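Long-range contacts in dual specificity phosphatase 28 (Homo sapiens, PDB 5Y15), which hydrolyses phosphate esters in vitro as an atypical dual-specificity phosphatase, with almost no detectable activity on phosphotyrosine and even less on phosphothreonine: residues A33-P38 and S51-G56; R74-P79 and Y123-R128; L68-S73 and L87-F92. The protein carries 2 engineered substitutions. One frame throughout, in Å; residues are numbered along the deposited sequence.

Contact 1: A33-P38 and S51-G56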
loop_
_atom_site.group_PDB
_atom_site.type_symbol
_atom_site.label_atom_id
_atom_site.label_comp_id
_atom_site.label_asym_id
_atom_site.label_seq_id
_atom_site.Cartn_x
_atom_site.Cartn_y
_atom_site.Cartn_z
ATOM N N ALA A 33 15.248 24.241 -5.443
ATOM C CA ALA A 33 14.247 24.229 -4.376
ATOM C C ALA A 33 14.513 23.100 -3.376
ATOM O O ALA A 33 14.318 21.919 -3.685
ATOM C CB ALA A 33 12.832 24.104 -4.962
ATOM N N SER A 34 14.974 23.479 -2.169
ATOM C CA SER A 34 15.199 22.536 -1.079
ATOM C C SER A 34 13.983 22.519 -0.156
ATOM O O SER A 34 13.528 23.587 0.280
ATOM C CB SER A 34 16.449 22.904 -0.288
ATOM O OG SER A 34 16.409 22.351 1.020
ATOM N N PRO A 35 13.433 21.343 0.156
ATOM C CA PRO A 35 12.182 21.285 0.926
ATOM C C PRO A 35 12.289 21.974 2.283
ATOM O O PRO A 35 13.370 22.116 2.865
ATOM C CB PRO A 35 11.936 19.775 1.078
ATOM C CG PRO A 35 12.614 19.177 -0.147
ATOM C CD PRO A 35 13.859 20.009 -0.309
ATOM N N VAL A 36 11.139 22.418 2.773
ATOM C CA VAL A 36 11.084 23.101 4.073
ATOM C C VAL A 36 11.354 22.087 5.184
ATOM O O VAL A 36 10.706 21.023 5.221
ATOM C CB VAL A 36 9.720 23.784 4.261
ATOM C CG1 VAL A 36 9.494 24.176 5.722
ATOM C CG2 VAL A 36 9.604 25.008 3.352
ATOM N N PRO A 37 12.311 22.350 6.096
ATOM C CA PRO A 37 12.588 21.466 7.237
ATOM C C PRO A 37 11.420 21.500 8.219
ATOM O O PRO A 37 10.570 22.380 8.080
ATOM C CB PRO A 37 13.860 22.071 7.857
ATOM C CG PRO A 37 14.437 22.955 6.784
ATOM C CD PRO A 37 13.247 23.485 6.046
ATOM N N PRO A 38 11.362 20.569 9.186
ATOM C CA PRO A 38 12.232 19.415 9.435
ATOM C C PRO A 38 11.989 18.301 8.430
ATOM O O PRO A 38 10.999 18.373 7.695
ATOM C CB PRO A 38 11.828 18.969 10.852
ATOM C CG PRO A 38 11.126 20.147 11.446
ATOM C CD PRO A 38 10.407 20.765 10.291
ATOM N N SER A 51 8.840 15.410 3.922
ATOM C CA SER A 51 9.193 15.931 2.608
ATOM C C SER A 51 10.167 14.967 1.963
ATOM O O SER A 51 10.438 13.891 2.500
ATOM C CB SER A 51 9.837 17.314 2.694
ATOM O OG SER A 51 10.999 17.243 3.500
ATOM N N ALA A 52 10.678 15.353 0.783
ATOM C CA ALA A 52 11.644 14.553 0.038
ATOM C C ALA A 52 12.712 14.002 0.969
ATOM O O ALA A 52 13.184 12.874 0.791
ATOM C CB ALA A 52 12.299 15.361 -1.100
ATOM N N ARG A 53 13.114 14.796 1.959
ATOM C CA ARG A 53 14.186 14.358 2.837
ATOM C C ARG A 53 13.764 13.222 3.759
ATOM O O ARG A 53 14.634 12.500 4.258
ATOM C CB ARG A 53 14.668 15.565 3.643
ATOM C CG ARG A 53 14.852 16.795 2.728
ATOM C CD ARG A 53 16.097 16.636 1.858
ATOM N NE ARG A 53 16.349 17.742 0.925
ATOM C CZ ARG A 53 17.367 18.604 1.007
ATOM N NH1 ARG A 53 18.249 18.512 1.993
ATOM N NH2 ARG A 53 17.515 19.559 0.091
ATOM N N ALA A 54 12.451 13.001 3.931
ATOM C CA ALA A 54 11.959 12.024 4.905
ATOM C C ALA A 54 12.395 10.602 4.571
ATOM O O ALA A 54 12.873 9.871 5.445
ATOM C CB ALA A 54 10.436 12.090 4.997
ATOM N N ALA A 55 12.240 10.184 3.309
ATOM C CA ALA A 55 12.561 8.803 2.972
ATOM C C ALA A 55 14.049 8.518 3.109
ATOM O O ALA A 55 14.432 7.349 3.238
ATOM C CB ALA A 55 12.081 8.476 1.561
ATOM N N GLY A 56 14.883 9.563 3.110
ATOM C CA GLY A 56 16.318 9.510 3.280
ATOM C C GLY A 56 16.797 9.657 4.709
ATOM O O GLY A 56 18.002 9.815 4.930
#
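Pro35 presses its ring against Ser51, Ala52 and Arg53 at once. Its three side-chain carbons, CB, CG and CD, each meet a different residue. Pro35 CB meets Ser51 CB at 3.6 Å. Pro35 CG touches the methyl of Ala52, with Pro35 CG and Ala52 CB 3.9 Å apart. Pro35 CD lies 3.6 Å from Arg53 NE. The Arg53 side chain crosses the proline ring at about a right angle. A bend at its second torsion (chi2 -73°) brings the guanidinium to Pro35 CD, which it meets obliquely. Beyond the ring, Arg53 NH2 comes within 3.1 Å of Ser34 OG. The angle there is poor for a hydrogen bond. The two segments share no hydrogen bond. Ser51 is the buried partner. Its OG lies between the backbone N and the carbonyl carbon (chi1 58°) and also touches Pro35 CB. Within 51-56, Ala54 N bonds to Ser51 O at 2.6 Å. Around the contact, Val36 O accepts a hydrogen bond from Arg158, and the backbone of Ser51 is bonded to that of Pro39. This surface contact lays the N-terminal coil that leads into strand 40-44 over the loop between strand 47-50 and helix 58-63, within the phosphatase fold. The Ser51 side chain is about 6 Å from that of the engineered Ser124, which takes the place of the inferred nucleophilic cysteine.

Contact 2: R74-P79 and Y123-R128. Engineered in segment 123-128: Ser124 (natural residue Cys). With PO4 (phosphate ion), chain C.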
loop_
_atom_site.group_PDB
_atom_site.type_symbol
_atom_site.label_atom_id
_atom_site.label_comp_id
_atom_site.label_asym_id
_atom_site.label_seq_id
_atom_site.Cartn_x
_atom_site.Cartn_y
_atom_site.Cartn_z
ATOM N N ARG A 74 4.508 10.612 -8.348
ATOM C CA ARG A 74 4.791 9.753 -9.481
ATOM C C ARG A 74 6.273 9.533 -9.661
ATOM O O ARG A 74 6.665 8.462 -10.133
ATOM C CB ARG A 74 4.219 10.362 -10.759
ATOM C CG ARG A 74 2.716 10.482 -10.743
ATOM C CD ARG A 74 2.242 10.990 -12.079
ATOM N NE ARG A 74 0.799 11.179 -12.138
ATOM C CZ ARG A 74 -0.027 10.325 -12.728
ATOM N NH1 ARG A 74 0.462 9.219 -13.279
ATOM N NH2 ARG A 74 -1.332 10.562 -12.760
ATOM N N GLN A 75 7.110 10.454 -9.172
ATOM C CA GLN A 75 8.520 10.431 -9.523
ATOM C C GLN A 75 9.441 10.544 -8.332
ATOM O O GLN A 75 10.655 10.535 -8.541
ATOM C CB GLN A 75 8.874 11.616 -10.447
ATOM C CG GLN A 75 8.055 11.790 -11.708
ATOM C CD GLN A 75 8.055 10.572 -12.586
ATOM O OE1 GLN A 75 8.941 9.719 -12.486
ATOM N NE2 GLN A 75 7.067 10.487 -13.474
ATOM N N GLN A 76 8.909 10.504 -7.058
ATOM C CA GLN A 76 9.892 10.632 -5.997
ATOM C C GLN A 76 10.367 9.249 -5.589
ATOM O O GLN A 76 9.606 8.281 -5.677
ATOM C CB GLN A 76 9.324 11.365 -4.767
ATOM C CG GLN A 76 8.899 12.814 -5.024
ATOM C CD GLN A 76 10.085 13.747 -5.260
ATOM O OE1 GLN A 76 11.079 13.713 -4.525
ATOM N NE2 GLN A 76 9.986 14.580 -6.297
ATOM N N PRO A 77 11.645 9.122 -5.257
ATOM C CA PRO A 77 12.193 7.803 -4.941
ATOM C C PRO A 77 11.665 7.294 -3.606
ATOM O O PRO A 77 11.541 8.041 -2.633
ATOM C CB PRO A 77 13.706 8.058 -4.904
ATOM C CG PRO A 77 13.810 9.515 -4.543
ATOM C CD PRO A 77 12.692 10.156 -5.306
ATOM N N GLY A 78 11.420 5.988 -3.557
ATOM C CA GLY A 78 10.909 5.329 -2.384
ATOM C C GLY A 78 11.878 5.380 -1.228
ATOM O O GLY A 78 13.026 5.814 -1.368
ATOM N N PRO A 79 11.432 4.948 -0.055
ATOM C CA PRO A 79 12.323 5.005 1.104
ATOM C C PRO A 79 13.547 4.155 0.849
ATOM O O PRO A 79 13.465 2.937 0.658
ATOM C CB PRO A 79 11.455 4.454 2.244
ATOM C CG PRO A 79 10.531 3.501 1.552
ATOM C CD PRO A 79 10.191 4.211 0.250
ATOM N N TYR A 123 4.726 10.827 2.737
ATOM C CA TYR A 123 5.604 11.893 2.287
ATOM C C TYR A 123 5.365 12.246 0.830
ATOM O O TYR A 123 4.928 11.425 0.023
ATOM C CB TYR A 123 7.067 11.540 2.516
ATOM C CG TYR A 123 7.653 10.501 1.597
ATOM C CD1 TYR A 123 7.525 9.152 1.882
ATOM C CD2 TYR A 123 8.387 10.875 0.473
ATOM C CE1 TYR A 123 8.073 8.194 1.052
ATOM C CE2 TYR A 123 8.948 9.930 -0.357
ATOM C CZ TYR A 123 8.790 8.585 -0.062
ATOM O OH TYR A 123 9.349 7.625 -0.885
ATOM N N SER A 124 5.661 13.498 0.517
ATOM C CA SER A 124 5.613 14.011 -0.837
ATOM C C SER A 124 6.864 14.853 -1.002
ATOM O O SER A 124 7.677 14.967 -0.079
ATOM C CB SER A 124 4.326 14.804 -1.109
ATOM O OG SER A 124 4.233 15.935 -0.256
ATOM N N LYS A 125 7.075 15.384 -2.202
ATOM C CA LYS A 125 8.308 16.131 -2.440
ATOM C C LYS A 125 8.469 17.263 -1.430
ATOM O O LYS A 125 9.405 17.269 -0.621
ATOM C CB LYS A 125 8.332 16.664 -3.867
ATOM C CG LYS A 125 9.652 17.315 -4.271
ATOM C CD LYS A 125 9.463 17.961 -5.633
ATOM C CE LYS A 125 10.398 19.127 -5.833
ATOM N NZ LYS A 125 10.074 19.759 -7.127
ATOM N N ASN A 126 7.532 18.209 -1.446
ATOM C CA ASN A 126 7.592 19.376 -0.574
ATOM C C ASN A 126 7.049 19.113 0.833
ATOM O O ASN A 126 7.266 19.937 1.730
ATOM C CB ASN A 126 6.872 20.548 -1.246
ATOM C CG ASN A 126 7.526 20.940 -2.590
ATOM O OD1 ASN A 126 8.743 20.892 -2.714
ATOM N ND2 ASN A 126 6.721 21.328 -3.577
ATOM N N GLY A 127 6.315 18.025 1.046
ATOM C CA GLY A 127 5.720 17.782 2.363
ATOM C C GLY A 127 4.691 18.828 2.720
ATOM O O GLY A 127 4.593 19.245 3.882
ATOM N N ARG A 128 3.901 19.244 1.738
ATOM C CA ARG A 128 2.952 20.335 1.886
ATOM C C ARG A 128 1.577 20.056 1.290
ATOM O O ARG A 128 0.577 20.455 1.893
ATOM C CB ARG A 128 3.554 21.599 1.259
ATOM C CG ARG A 128 2.578 22.667 0.837
ATOM C CD ARG A 128 3.334 23.844 0.221
ATOM N NE ARG A 128 3.516 23.743 -1.223
ATOM C CZ ARG A 128 4.701 23.729 -1.833
ATOM N NH1 ARG A 128 5.817 23.825 -1.115
ATOM N NH2 ARG A 128 4.770 23.642 -3.162
HETATM P P PO4 C . 3.896 18.304 -2.343
HETATM O O1 PO4 C . 3.904 18.121 -0.831
HETATM O O2 PO4 C . 3.734 19.767 -2.706
HETATM O O3 PO4 C . 2.692 17.595 -2.888
HETATM O O4 PO4 C . 5.231 17.741 -2.803
#
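The phosphate-binding loop of the protein tyrosine phosphatases, the P-loop with its CX5R signature, starts in 123-128 and meets 74-79 through Tyr123 and Lys125. Tyr123 OH donates a 2.8 Å hydrogen bond to Pro77 O. The carbonyl oxygen sits at the ring edge, near the ring plane, while the hydroxyl is tilted 31° from the carbonyl plane. The phenol end also touches Gly78 CA and Pro79 CD, and the tyrosine and proline side chains cross at about a right angle. Gln76 packs on Lys125. Its chain bends at chi2 (-70°), which brings the amide against the aliphatic part of the lysine, with Gln76 NE2 3.4 Å from Lys125 CG. The lysine then runs on extended, away from 74-79. Ser124 is engineered from the cysteine inferred to form the phosphocysteine intermediate. A phosphate ion, probably from the crystallisation liquor, lies in the loop. Asn126 N donates to phosphate O4 at 2.7 Å, nearly straight at 164°. Arg128 N donates to phosphate O1 at 2.8 Å, although the place of O1 is less sure. Phosphate O2 lies 3.9 Å above one face of the Arg128 guanidinium, offset toward the rim. Ser129 N and Arg130 N also donate to the phosphate. Segment 123-128 leads from strand 119-123, between strands 47-50 and 66-71, toward helix 130-142, whose Arg130 touches Lys125.

Contact 3: L68-S73 and L87-F92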
loop_
_atom_site.group_PDB
_atom_site.type_symbol
_atom_site.label_atom_id
_atom_site.label_comp_id
_atom_site.label_asym_id
_atom_site.label_seq_id
_atom_site.Cartn_x
_atom_site.Cartn_y
_atom_site.Cartn_z
ATOM N N LEU A 68 5.574 1.385 7.298
ATOM C CA LEU A 68 4.994 1.607 5.982
ATOM C C LEU A 68 5.293 3.031 5.564
ATOM O O LEU A 68 5.019 3.956 6.330
ATOM C CB LEU A 68 3.477 1.376 5.987
ATOM C CG LEU A 68 2.716 1.752 4.713
ATOM C CD1 LEU A 68 2.980 0.734 3.629
ATOM C CD2 LEU A 68 1.211 1.907 4.952
ATOM N N CYS A 69 5.865 3.199 4.370
ATOM C CA CYS A 69 6.073 4.511 3.764
ATOM C C CYS A 69 5.045 4.704 2.661
ATOM O O CYS A 69 4.925 3.858 1.768
ATOM C CB CYS A 69 7.488 4.638 3.173
ATOM S SG CYS A 69 8.774 4.524 4.427
ATOM N N VAL A 70 4.341 5.823 2.693
ATOM C CA VAL A 70 3.368 6.153 1.663
ATOM C C VAL A 70 3.980 7.273 0.850
ATOM O O VAL A 70 4.060 8.417 1.319
ATOM C CB VAL A 70 2.008 6.566 2.243
ATOM C CG1 VAL A 70 1.004 6.848 1.101
ATOM C CG2 VAL A 70 1.465 5.489 3.207
ATOM N N ASN A 71 4.386 6.945 -0.375
ATOM C CA ASN A 71 5.068 7.864 -1.289
ATOM C C ASN A 71 3.980 8.414 -2.190
ATOM O O ASN A 71 3.522 7.728 -3.100
ATOM C CB ASN A 71 6.143 7.092 -2.057
ATOM C CG ASN A 71 6.977 7.956 -3.031
ATOM O OD1 ASN A 71 6.655 9.103 -3.351
ATOM N ND2 ASN A 71 8.047 7.360 -3.529
ATOM N N VAL A 72 3.522 9.632 -1.916
ATOM C CA VAL A 72 2.428 10.233 -2.705
ATOM C C VAL A 72 3.082 11.055 -3.805
ATOM O O VAL A 72 3.209 12.286 -3.738
ATOM C CB VAL A 72 1.482 11.061 -1.830
ATOM C CG1 VAL A 72 0.139 11.268 -2.550
ATOM C CG2 VAL A 72 1.291 10.397 -0.443
ATOM N N SER A 73 3.462 10.377 -4.891
ATOM C CA SER A 73 4.057 11.060 -6.034
ATOM C C SER A 73 4.241 10.071 -7.164
ATOM O O SER A 73 4.245 8.858 -6.961
ATOM C CB SER A 73 5.419 11.664 -5.703
ATOM O OG SER A 73 6.355 10.613 -5.663
ATOM N N LEU A 87 4.172 2.010 -0.320
ATOM C CA LEU A 87 3.010 2.168 -1.181
ATOM C C LEU A 87 3.173 3.474 -1.939
ATOM O O LEU A 87 3.242 4.541 -1.317
ATOM C CB LEU A 87 1.714 2.168 -0.355
ATOM C CG LEU A 87 0.446 2.601 -1.097
ATOM C CD1 LEU A 87 0.084 1.594 -2.155
ATOM C CD2 LEU A 87 -0.712 2.753 -0.102
ATOM N N ARG A 88 3.221 3.401 -3.272
ATOM C CA ARG A 88 3.300 4.600 -4.087
ATOM C C ARG A 88 1.897 4.940 -4.543
ATOM O O ARG A 88 1.191 4.078 -5.079
ATOM C CB ARG A 88 4.212 4.419 -5.315
ATOM C CG ARG A 88 4.101 5.601 -6.319
ATOM C CD ARG A 88 5.081 5.526 -7.539
ATOM N NE ARG A 88 6.456 5.246 -7.158
ATOM C CZ ARG A 88 7.350 6.194 -6.885
ATOM N NH1 ARG A 88 6.990 7.478 -6.935
ATOM N NH2 ARG A 88 8.587 5.859 -6.544
ATOM N N VAL A 89 1.497 6.186 -4.317
ATOM C CA VAL A 89 0.224 6.733 -4.771
ATOM C C VAL A 89 0.550 7.707 -5.890
ATOM O O VAL A 89 0.976 8.834 -5.620
ATOM C CB VAL A 89 -0.524 7.386 -3.597
ATOM C CG1 VAL A 89 -1.853 8.012 -4.025
ATOM C CG2 VAL A 89 -0.764 6.340 -2.559
ATOM N N PRO A 90 0.392 7.300 -7.145
ATOM C CA PRO A 90 0.972 8.053 -8.266
ATOM C C PRO A 90 0.165 9.255 -8.699
ATOM O O PRO A 90 -0.739 9.128 -9.534
ATOM C CB PRO A 90 1.041 7.015 -9.394
ATOM C CG PRO A 90 0.097 5.942 -9.035
ATOM C CD PRO A 90 -0.376 6.132 -7.598
ATOM N N VAL A 91 0.451 10.418 -8.123
ATOM C CA VAL A 91 -0.189 11.654 -8.546
ATOM C C VAL A 91 0.857 12.749 -8.537
ATOM O O VAL A 91 1.792 12.739 -7.730
ATOM C CB VAL A 91 -1.401 12.076 -7.654
ATOM C CG1 VAL A 91 -2.563 11.128 -7.799
ATOM C CG2 VAL A 91 -0.985 12.188 -6.167
ATOM N N PHE A 92 0.713 13.683 -9.473
ATOM C CA PHE A 92 1.480 14.908 -9.378
ATOM C C PHE A 92 0.753 15.839 -8.418
ATOM O O PHE A 92 -0.442 15.695 -8.151
ATOM C CB PHE A 92 1.618 15.625 -10.736
ATOM C CG PHE A 92 2.544 14.949 -11.731
ATOM C CD1 PHE A 92 3.883 14.743 -11.441
ATOM C CD2 PHE A 92 2.072 14.576 -12.973
ATOM C CE1 PHE A 92 4.730 14.142 -12.365
ATOM C CE2 PHE A 92 2.915 13.972 -13.918
ATOM C CZ PHE A 92 4.245 13.754 -13.605
#
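Val70, Val72, Val89 and Val91 line the apolar side of a parallel strand pair in the phosphatase sheet, 66-71 beside 85-88, and of the chain that continues it. Val70 CG1 meets Val89 CG2 at 4.1 Å. Val72 and Val91 lie side by side and point the same way, with Val72 CG1 and Val91 CG2 3.9 Å apart. Val72 CG1 is anti to its own N (chi1 -161°) and touches both Val89 and Val91. Helix 100-115 packs on Val70 and Val89, and helix 130-142 on Val72. Three backbone bonds hold the register: Leu87 N to Cys69 O, Asn71 N to Leu87 O, and Val89 N to Asn71 O. Leu87 and Arg88 pair antiparallel with a strand of the second subunit, so the sheet crosses the interface. On the other face, Asn71 and Arg88 run alongside, their amide and guanidinium planes 55° apart. Asn71 ND2 lies over one guanidinium face, but ND2 and Arg88 NH2 are both donors and not bonded. Both donate to Gln76 O, and Asn71 ND2 also to Glu86. Ser73 OG donates to Asn71 OD1 at 2.8 Å. Arg88 NH1 donates to Ser73 O at 3.1 Å, near the guanidinium plane but 61° out of the carbonyl plane.

Overall arrangement
Contact 1 closes before the other two open, whereas contacts 2 and 3 alternate along the chain. The centres of contacts 1 and 2 are about 9 Å apart, and those of contacts 2 and 3 about 7 Å. Contacts 1 and 3 do not touch; their centres are about 15 Å apart. Contact 2 is therefore the bridge. Ala52 N probably bonds to Lys125 O on one side, and on the other 74-79 meets 68-73 and 87-92 through the backbone of Gln76. All three use strands of one mixed sheet or the loops beside them. The phosphate-binding loop thus sits between the N-terminal coil and the strand pair that ends in 85-88, outermost within the chain.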